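Local coordinates for regulator of nonsense transcripts 2 (Homo sapiens, PDB 4CEM), which takes part in nonsense-mediated mRNA decay as the factor UPF2, of which this chain holds the first of three MIF4G domains, at residues Ser30-Ala35 against Phe113-Ala118; Lys61-Thr66 against Val90-Glu95. All coordinates share one frame; numbering follows the deposited sequence.

Contact 1: Ser30-Ala35 against Phe113-Ala118; sequences SKNQNA and FHQRYA
Asn-32 meets both His-114 and Gln-115, and its two carbonyl oxygens carry the buried part of the contact. His-114 NE2 donates to Asn-32 O at 3.0 Å; the oxygen lies near the ring plane, while the nitrogen stands above the carbonyl plane. Ala-35 N reaches the same oxygen from the opposite face, so two donors grip it. CG of His-114 stands anti to the backbone N (chi1 173°), pointing the root of the ring toward residues 30-35. Gln-115 NE2 bonds to Asn-32 OD1 at 2.8 Å, nearly straight at 164°, with the two amide planes turned 55° apart. Asn-32 ND2 is taken by Val-159 O and Ser-111 OG. Ala-35 CB, pointing toward the other segment, packs 4.0 Å from Gln-115 CA. The outer side is looser: exposed Lys-31 lays CD 3.4 Å from Gln-115 OE1, and its NZ makes a weak bond to that oxygen at 3.5 Å. An alanine in place of Gln-115 would probably leave Asn-32 OD1 without this donor and the Lys-31 chain without a partner here. The arrangement is a polar helix-end contact, side-chain amides and an imidazole joining the C-terminal ends of two helices in an all-helical MIF4G domain.

Contact 2: Lys61-Thr66 against Val90-Glu95; sequences KLKTIT and VASIVE
Lys-63 and Ser-92 are brought together by matching first torsions: CG of Lys-63 (chi1 -67°) and OG of Ser-92 (chi1 -63°) each stand anti to their own carbonyl carbon, beside the backbone N. The backbones come close here, with Lys-63 CA 4.6 Å from Ser-92 CA, and the small serine admits the lysine chain alongside. Lys-63 CG rests 3.4 Å from Ser-92 OG, and its CE returns to within 3.6 Å of the same oxygen, so the aliphatic part of the lysine passes over the hydroxyl. That hydroxyl is engaged elsewhere: Ser-92 OG bonds to Val-59 O in helix 52-61, and more weakly to Glu-88 O of its own helix. On the inner side Leu-62 CB packs against Ser-92 CB at 3.8 Å.

Further in, the side chains that meet are apolar and less close. CD2 of Leu-62 and CD1 of Ile-65 both approach CG1 of Ile-93, the latter at 4.3 Å, so one methylene serves two side chains of the chain segment that follows helix 52-61. The outer side is polar. Lys-63 and Glu-95 lie side by side and point the same way, yet NZ of Lys-63 remains 4.6 Å from OE1 of Glu-95; the opposite charges probably attract without forming a close pair.

The contact thus joins the loop after helix 52-61 to one side of helix 86-95. Leu-62 also touches Leu-109, and Ile-65 touches Cys-105 and Leu-109, in helix 103-116. Val-90 and Val-94, pointing away from residues 61-66, pack on helix 120-137, so helix 86-95 is held between that helix and residues 61-66.

In the fold
From the N terminus, the long helix 6-33 ends in the first segment of contact 1. The chain then runs through helices 42-46 and 52-61 into residues 61-66, continues through helix 70-79, and returns along helix 86-95 to close contact 2. Helix 103-116 follows and closes contact 1, so the loop of contact 2 is nested inside that of contact 1. Their centres lie about 19 Å apart, yet they touch directly: Phe-113 CZ packs 3.9 Å from Leu-62 CD1. Contact 1 ties the N-terminal helix to helix 103-116, whereas contact 2 ties the connection between helices 52-61 and 70-79 to helix 86-95.

Contact 1: Ser30-Ala35 against Phe113-Ala118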
ATOM      1  N   SER A  30     -13.278  -7.006 -13.690  1.00 39.39           N
ATOM      2  CA  SER A  30     -14.377  -7.374 -14.574  1.00 40.95           C
ATOM      3  C   SER A  30     -15.414  -8.224 -13.836  1.00 42.13           C
ATOM      4  O   SER A  30     -16.604  -7.903 -13.845  1.00 41.25           O
ATOM      5  CB  SER A  30     -13.845  -8.121 -15.794  1.00 41.82           C
ATOM      6  OG  SER A  30     -14.871  -8.328 -16.743  1.00 43.97           O
ATOM      7  N   LYS A  31     -14.952  -9.294 -13.190  1.00 42.86           N
ATOM      8  CA  LYS A  31     -15.830 -10.184 -12.416  1.00 43.88           C
ATOM      9  C   LYS A  31     -16.554  -9.477 -11.284  1.00 41.45           C
ATOM     10  O   LYS A  31     -17.744  -9.710 -11.063  1.00 41.46           O
ATOM     11  CB  LYS A  31     -15.054 -11.374 -11.823  1.00 46.66           C
ATOM     12  CG  LYS A  31     -15.295 -12.681 -12.561  1.00 51.02           C
ATOM     13  CD  LYS A  31     -14.975 -13.896 -11.698  1.00 55.78           C
ATOM     14  CE  LYS A  31     -15.916 -15.062 -12.002  1.00 56.90           C
ATOM     15  NZ  LYS A  31     -15.665 -16.225 -11.101  1.00 59.45           N
ATOM     16  N   ASN A  32     -15.830  -8.637 -10.553  1.00 38.06           N
ATOM     17  CA  ASN A  32     -16.400  -7.983  -9.386  1.00 35.75           C
ATOM     18  C   ASN A  32     -17.460  -6.952  -9.753  1.00 37.14           C
ATOM     19  O   ASN A  32     -18.535  -6.931  -9.161  1.00 40.36           O
ATOM     20  CB  ASN A  32     -15.300  -7.356  -8.544  1.00 33.83           C
ATOM     21  CG  ASN A  32     -14.507  -8.385  -7.781  1.00 32.45           C
ATOM     22  OD1 ASN A  32     -15.023  -9.447  -7.441  1.00 32.54           O
ATOM     23  ND2 ASN A  32     -13.251  -8.080  -7.501  1.00 31.13           N
ATOM     24  N   GLN A  33     -17.174  -6.116 -10.741  1.00 36.13           N
ATOM     25  CA  GLN A  33     -18.150  -5.135 -11.197  1.00 35.84           C
ATOM     26  C   GLN A  33     -19.391  -5.810 -11.767  1.00 36.31           C
ATOM     27  O   GLN A  33     -20.499  -5.291 -11.624  1.00 36.11           O
ATOM     28  CB  GLN A  33     -17.536  -4.215 -12.248  1.00 36.03           C
ATOM     29  CG  GLN A  33     -16.435  -3.330 -11.703  1.00 35.36           C
ATOM     30  CD  GLN A  33     -15.981  -2.286 -12.699  1.00 35.69           C
ATOM     31  OE1 GLN A  33     -16.003  -2.507 -13.909  1.00 36.77           O
ATOM     32  NE2 GLN A  33     -15.567  -1.134 -12.191  1.00 35.12           N
ATOM     33  N   ASN A  34     -19.209  -6.970 -12.397  1.00 37.09           N
ATOM     34  CA  ASN A  34     -20.325  -7.706 -13.006  1.00 37.85           C
ATOM     35  C   ASN A  34     -21.079  -8.631 -12.037  1.00 39.29           C
ATOM     36  O   ASN A  34     -22.067  -9.240 -12.412  1.00 40.35           O
ATOM     37  CB  ASN A  34     -19.821  -8.516 -14.199  1.00 37.78           C
ATOM     38  CG  ASN A  34     -20.866  -8.672 -15.284  1.00 38.71           C
ATOM     39  OD1 ASN A  34     -21.407  -7.686 -15.780  1.00 42.34           O
ATOM     40  ND2 ASN A  34     -21.140  -9.907 -15.673  1.00 37.18           N
ATOM     41  N   ALA A  35     -20.623  -8.710 -10.789  1.00 42.44           N
ATOM     42  CA  ALA A  35     -21.199  -9.611  -9.776  1.00 45.00           C
ATOM     43  C   ALA A  35     -22.719  -9.532  -9.557  1.00 47.35           C
ATOM     44  O   ALA A  35     -23.380 -10.567  -9.461  1.00 50.07           O
ATOM     45  CB  ALA A  35     -20.490  -9.402  -8.443  1.00 44.10           C
ATOM     46  N   PHE A 113     -16.330 -13.508  -1.628  1.00 36.05           N
ATOM     47  CA  PHE A 113     -17.392 -12.964  -0.767  1.00 36.11           C
ATOM     48  C   PHE A 113     -18.261 -12.001  -1.554  1.00 34.96           C
ATOM     49  O   PHE A 113     -19.474 -12.160  -1.630  1.00 33.38           O
ATOM     50  CB  PHE A 113     -16.802 -12.222   0.442  1.00 36.70           C
ATOM     51  CG  PHE A 113     -16.631 -13.078   1.667  1.00 37.78           C
ATOM     52  CD1 PHE A 113     -17.725 -13.381   2.474  1.00 38.50           C
ATOM     53  CD2 PHE A 113     -15.385 -13.573   2.023  1.00 38.10           C
ATOM     54  CE1 PHE A 113     -17.578 -14.160   3.608  1.00 38.30           C
ATOM     55  CE2 PHE A 113     -15.231 -14.356   3.156  1.00 38.85           C
ATOM     56  CZ  PHE A 113     -16.329 -14.650   3.950  1.00 39.31           C
ATOM     57  N   HIS A 114     -17.614 -11.005  -2.145  1.00 36.18           N
ATOM     58  CA  HIS A 114     -18.309  -9.979  -2.910  1.00 36.25           C
ATOM     59  C   HIS A 114     -19.158 -10.561  -3.993  1.00 36.40           C
ATOM     60  O   HIS A 114     -20.278 -10.123  -4.185  1.00 36.83           O
ATOM     61  CB  HIS A 114     -17.311  -9.009  -3.514  1.00 36.49           C
ATOM     62  CG  HIS A 114     -17.933  -8.004  -4.450  1.00 37.08           C
ATOM     63  ND1 HIS A 114     -18.823  -7.088  -4.037  1.00 36.51           N
ATOM     64  CD2 HIS A 114     -17.757  -7.797  -5.820  1.00 36.30           C
ATOM     65  CE1 HIS A 114     -19.202  -6.334  -5.084  1.00 38.13           C
ATOM     66  NE2 HIS A 114     -18.545  -6.772  -6.175  1.00 37.72           N
ATOM     67  N   GLN A 115     -18.639 -11.565  -4.699  1.00 37.48           N
ATOM     68  CA  GLN A 115     -19.358 -12.164  -5.828  1.00 38.00           C
ATOM     69  C   GLN A 115     -20.533 -13.036  -5.383  1.00 37.86           C
ATOM     70  O   GLN A 115     -21.451 -13.287  -6.168  1.00 39.36           O
ATOM     71  CB  GLN A 115     -18.410 -12.963  -6.735  1.00 38.00           C
ATOM     72  CG  GLN A 115     -17.481 -12.097  -7.577  1.00 39.65           C
ATOM     73  CD  GLN A 115     -16.269 -12.855  -8.111  1.00 40.71           C
ATOM     74  OE1 GLN A 115     -16.387 -13.987  -8.574  1.00 42.35           O
ATOM     75  NE2 GLN A 115     -15.104 -12.225  -8.061  1.00 40.83           N
ATOM     76  N   ARG A 116     -20.509 -13.499  -4.137  1.00 37.31           N
ATOM     77  CA  ARG A 116     -21.598 -14.319  -3.621  1.00 38.32           C
ATOM     78  C   ARG A 116     -22.627 -13.526  -2.806  1.00 37.21           C
ATOM     79  O   ARG A 116     -23.815 -13.816  -2.901  1.00 34.50           O
ATOM     80  CB  ARG A 116     -21.048 -15.467  -2.783  1.00 39.46           C
ATOM     81  CG  ARG A 116     -22.089 -16.524  -2.457  1.00 40.46           C
ATOM     82  CD  ARG A 116     -21.439 -17.818  -2.011  1.00 42.13           C
ATOM     83  NE  ARG A 116     -20.985 -18.633  -3.136  1.00 42.42           N
ATOM     84  CZ  ARG A 116     -20.424 -19.836  -3.012  1.00 44.61           C
ATOM     85  NH1 ARG A 116     -20.232 -20.381  -1.811  1.00 45.69           N
ATOM     86  NH2 ARG A 116     -20.050 -20.505  -4.095  1.00 45.75           N
ATOM     87  N   TYR A 117     -22.166 -12.533  -2.040  1.00 36.99           N
ATOM     88  CA  TYR A 117     -22.994 -11.817  -1.060  1.00 38.91           C
ATOM     89  C   TYR A 117     -23.056 -10.295  -1.255  1.00 38.36           C
ATOM     90  O   TYR A 117     -22.054  -9.597  -1.092  1.00 38.13           O
ATOM     91  CB  TYR A 117     -22.462 -12.083   0.348  1.00 40.84           C
ATOM     92  CG  TYR A 117     -22.311 -13.547   0.685  1.00 42.92           C
ATOM     93  CD1 TYR A 117     -23.407 -14.305   1.088  1.00 43.69           C
ATOM     94  CD2 TYR A 117     -21.073 -14.170   0.630  1.00 42.60           C
ATOM     95  CE1 TYR A 117     -23.273 -15.645   1.412  1.00 43.49           C
ATOM     96  CE2 TYR A 117     -20.935 -15.510   0.955  1.00 42.93           C
ATOM     97  CZ  TYR A 117     -22.038 -16.237   1.342  1.00 42.26           C
ATOM     98  OH  TYR A 117     -21.906 -17.559   1.659  1.00 43.14           O
ATOM     99  N   ALA A 118     -24.253  -9.789  -1.547  1.00 38.64           N
ATOM    100  CA  ALA A 118     -24.497  -8.350  -1.695  1.00 38.07           C
ATOM    101  C   ALA A 118     -24.120  -7.517  -0.470  1.00 38.83           C
ATOM    102  O   ALA A 118     -23.722  -6.367  -0.614  1.00 43.12           O
ATOM    103  CB  ALA A 118     -25.951  -8.100  -2.068  1.00 36.08           C
TER

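Contact 2: Lys61-Thr66 against Val90-Glu95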
ATOM      1  N   LYS A  61     -10.460 -18.442  10.976  1.00 46.34           N
ATOM      2  CA  LYS A  61      -9.348 -18.647  10.039  1.00 45.16           C
ATOM      3  C   LYS A  61      -9.063 -17.404   9.222  1.00 44.15           C
ATOM      4  O   LYS A  61      -7.907 -17.111   8.914  1.00 44.29           O
ATOM      5  CB  LYS A  61      -9.631 -19.818   9.098  1.00 46.84           C
ATOM      6  CG  LYS A  61      -9.177 -21.156   9.647  1.00 46.03           C
ATOM      7  CD  LYS A  61      -9.965 -22.301   9.047  1.00 47.46           C
ATOM      8  CE  LYS A  61      -9.592 -23.624   9.699  1.00 50.02           C
ATOM      9  NZ  LYS A  61     -10.797 -24.350  10.204  1.00 51.54           N
ATOM     10  N   LEU A  62     -10.111 -16.655   8.895  1.00 43.59           N
ATOM     11  CA  LEU A  62      -9.954 -15.397   8.167  1.00 44.14           C
ATOM     12  C   LEU A  62      -9.110 -14.340   8.898  1.00 46.13           C
ATOM     13  O   LEU A  62      -8.750 -13.314   8.309  1.00 47.79           O
ATOM     14  CB  LEU A  62     -11.325 -14.801   7.820  1.00 43.32           C
ATOM     15  CG  LEU A  62     -12.090 -15.464   6.672  1.00 43.25           C
ATOM     16  CD1 LEU A  62     -13.526 -14.951   6.579  1.00 39.85           C
ATOM     17  CD2 LEU A  62     -11.339 -15.254   5.361  1.00 41.55           C
ATOM     18  N   LYS A  63      -8.807 -14.561  10.173  1.00 46.52           N
ATOM     19  CA  LYS A  63      -7.972 -13.613  10.908  1.00 47.55           C
ATOM     20  C   LYS A  63      -6.503 -13.758  10.574  1.00 45.44           C
ATOM     21  O   LYS A  63      -5.745 -12.825  10.779  1.00 50.42           O
ATOM     22  CB  LYS A  63      -8.198 -13.742  12.416  1.00 51.53           C
ATOM     23  CG  LYS A  63      -9.598 -13.311  12.821  1.00 53.72           C
ATOM     24  CD  LYS A  63      -9.809 -13.282  14.327  1.00 56.72           C
ATOM     25  CE  LYS A  63     -10.910 -12.286  14.692  1.00 60.09           C
ATOM     26  NZ  LYS A  63     -11.763 -12.760  15.815  1.00 61.64           N
ATOM     27  N   THR A  64      -6.108 -14.907  10.035  1.00 44.01           N
ATOM     28  CA  THR A  64      -4.715 -15.173   9.672  1.00 43.70           C
ATOM     29  C   THR A  64      -4.614 -15.624   8.213  1.00 44.95           C
ATOM     30  O   THR A  64      -4.134 -16.723   7.916  1.00 44.34           O
ATOM     31  CB  THR A  64      -4.134 -16.273  10.577  1.00 44.80           C
ATOM     32  OG1 THR A  64      -4.963 -17.443  10.496  1.00 43.76           O
ATOM     33  CG2 THR A  64      -4.068 -15.796  12.026  1.00 43.16           C
ATOM     34  N   ILE A  65      -5.086 -14.782   7.300  1.00 45.77           N
ATOM     35  CA  ILE A  65      -5.108 -15.141   5.888  1.00 43.65           C
ATOM     36  C   ILE A  65      -3.685 -15.223   5.365  1.00 41.87           C
ATOM     37  O   ILE A  65      -2.869 -14.356   5.627  1.00 41.45           O
ATOM     38  CB  ILE A  65      -5.913 -14.139   5.039  1.00 43.85           C
ATOM     39  CG1 ILE A  65      -7.399 -14.251   5.373  1.00 43.71           C
ATOM     40  CG2 ILE A  65      -5.699 -14.404   3.552  1.00 43.78           C
ATOM     41  CD1 ILE A  65      -8.246 -13.147   4.768  1.00 43.23           C
ATOM     42  N   THR A  66      -3.414 -16.271   4.606  1.00 42.70           N
ATOM     43  CA  THR A  66      -2.070 -16.592   4.173  1.00 42.04           C
ATOM     44  C   THR A  66      -2.088 -17.182   2.773  1.00 41.25           C
ATOM     45  O   THR A  66      -2.995 -17.927   2.435  1.00 39.47           O
ATOM     46  CB  THR A  66      -1.461 -17.575   5.166  1.00 42.38           C
ATOM     47  OG1 THR A  66      -0.795 -16.826   6.182  1.00 42.66           O
ATOM     48  CG2 THR A  66      -0.494 -18.514   4.502  1.00 42.51           C
ATOM     49  N   VAL A  90     -16.100  -9.877   7.831  1.00 43.94           N
ATOM     50  CA  VAL A  90     -15.510  -8.591   7.490  1.00 43.82           C
ATOM     51  C   VAL A  90     -14.543  -8.129   8.586  1.00 44.94           C
ATOM     52  O   VAL A  90     -13.442  -7.664   8.293  1.00 46.40           O
ATOM     53  CB  VAL A  90     -16.604  -7.534   7.247  1.00 44.67           C
ATOM     54  CG1 VAL A  90     -16.018  -6.134   7.256  1.00 45.28           C
ATOM     55  CG2 VAL A  90     -17.319  -7.812   5.932  1.00 43.85           C
ATOM     56  N   ALA A  91     -14.945  -8.286   9.846  1.00 45.93           N
ATOM     57  CA  ALA A  91     -14.120  -7.865  10.984  1.00 43.57           C
ATOM     58  C   ALA A  91     -12.793  -8.621  11.046  1.00 42.18           C
ATOM     59  O   ALA A  91     -11.745  -8.016  11.259  1.00 42.08           O
ATOM     60  CB  ALA A  91     -14.889  -8.031  12.287  1.00 42.22           C
ATOM     61  N   SER A  92     -12.838  -9.940  10.864  1.00 41.73           N
ATOM     62  CA  SER A  92     -11.617 -10.755  10.795  1.00 41.74           C
ATOM     63  C   SER A  92     -10.682 -10.250   9.693  1.00 41.56           C
ATOM     64  O   SER A  92      -9.495 -10.051   9.914  1.00 43.24           O
ATOM     65  CB  SER A  92     -11.967 -12.220  10.535  1.00 41.96           C
ATOM     66  OG  SER A  92     -12.735 -12.762  11.596  1.00 42.56           O
ATOM     67  N   ILE A  93     -11.243 -10.025   8.511  1.00 42.54           N
ATOM     68  CA  ILE A  93     -10.486  -9.547   7.348  1.00 41.75           C
ATOM     69  C   ILE A  93      -9.807  -8.199   7.616  1.00 43.13           C
ATOM     70  O   ILE A  93      -8.640  -8.020   7.284  1.00 44.04           O
ATOM     71  CB  ILE A  93     -11.393  -9.449   6.094  1.00 40.20           C
ATOM     72  CG1 ILE A  93     -11.792 -10.847   5.609  1.00 38.40           C
ATOM     73  CG2 ILE A  93     -10.706  -8.682   4.975  1.00 39.52           C
ATOM     74  CD1 ILE A  93     -12.947 -10.855   4.634  1.00 36.87           C
ATOM     75  N   VAL A  94     -10.517  -7.254   8.221  1.00 43.67           N
ATOM     76  CA  VAL A  94      -9.928  -5.939   8.476  1.00 45.91           C
ATOM     77  C   VAL A  94      -8.832  -5.973   9.552  1.00 47.73           C
ATOM     78  O   VAL A  94      -7.832  -5.264   9.445  1.00 48.54           O
ATOM     79  CB  VAL A  94     -10.997  -4.898   8.855  1.00 45.43           C
ATOM     80  CG1 VAL A  94     -10.344  -3.568   9.208  1.00 43.84           C
ATOM     81  CG2 VAL A  94     -11.987  -4.724   7.713  1.00 44.69           C
ATOM     82  N   GLU A  95      -9.007  -6.805  10.573  1.00 51.89           N
ATOM     83  CA  GLU A  95      -8.038  -6.887  11.674  1.00 54.87           C
ATOM     84  C   GLU A  95      -6.820  -7.751  11.335  1.00 53.15           C
ATOM     85  O   GLU A  95      -5.728  -7.494  11.824  1.00 52.05           O
ATOM     86  CB  GLU A  95      -8.718  -7.426  12.935  1.00 59.58           C
ATOM     87  CG  GLU A  95      -9.795  -6.497  13.502  1.00 62.67           C
ATOM     88  CD  GLU A  95     -10.922  -7.227  14.236  1.00 65.21           C
ATOM     89  OE1 GLU A  95     -10.915  -8.486  14.286  1.00 68.44           O
ATOM     90  OE2 GLU A  95     -11.828  -6.532  14.757  1.00 65.25           O
TER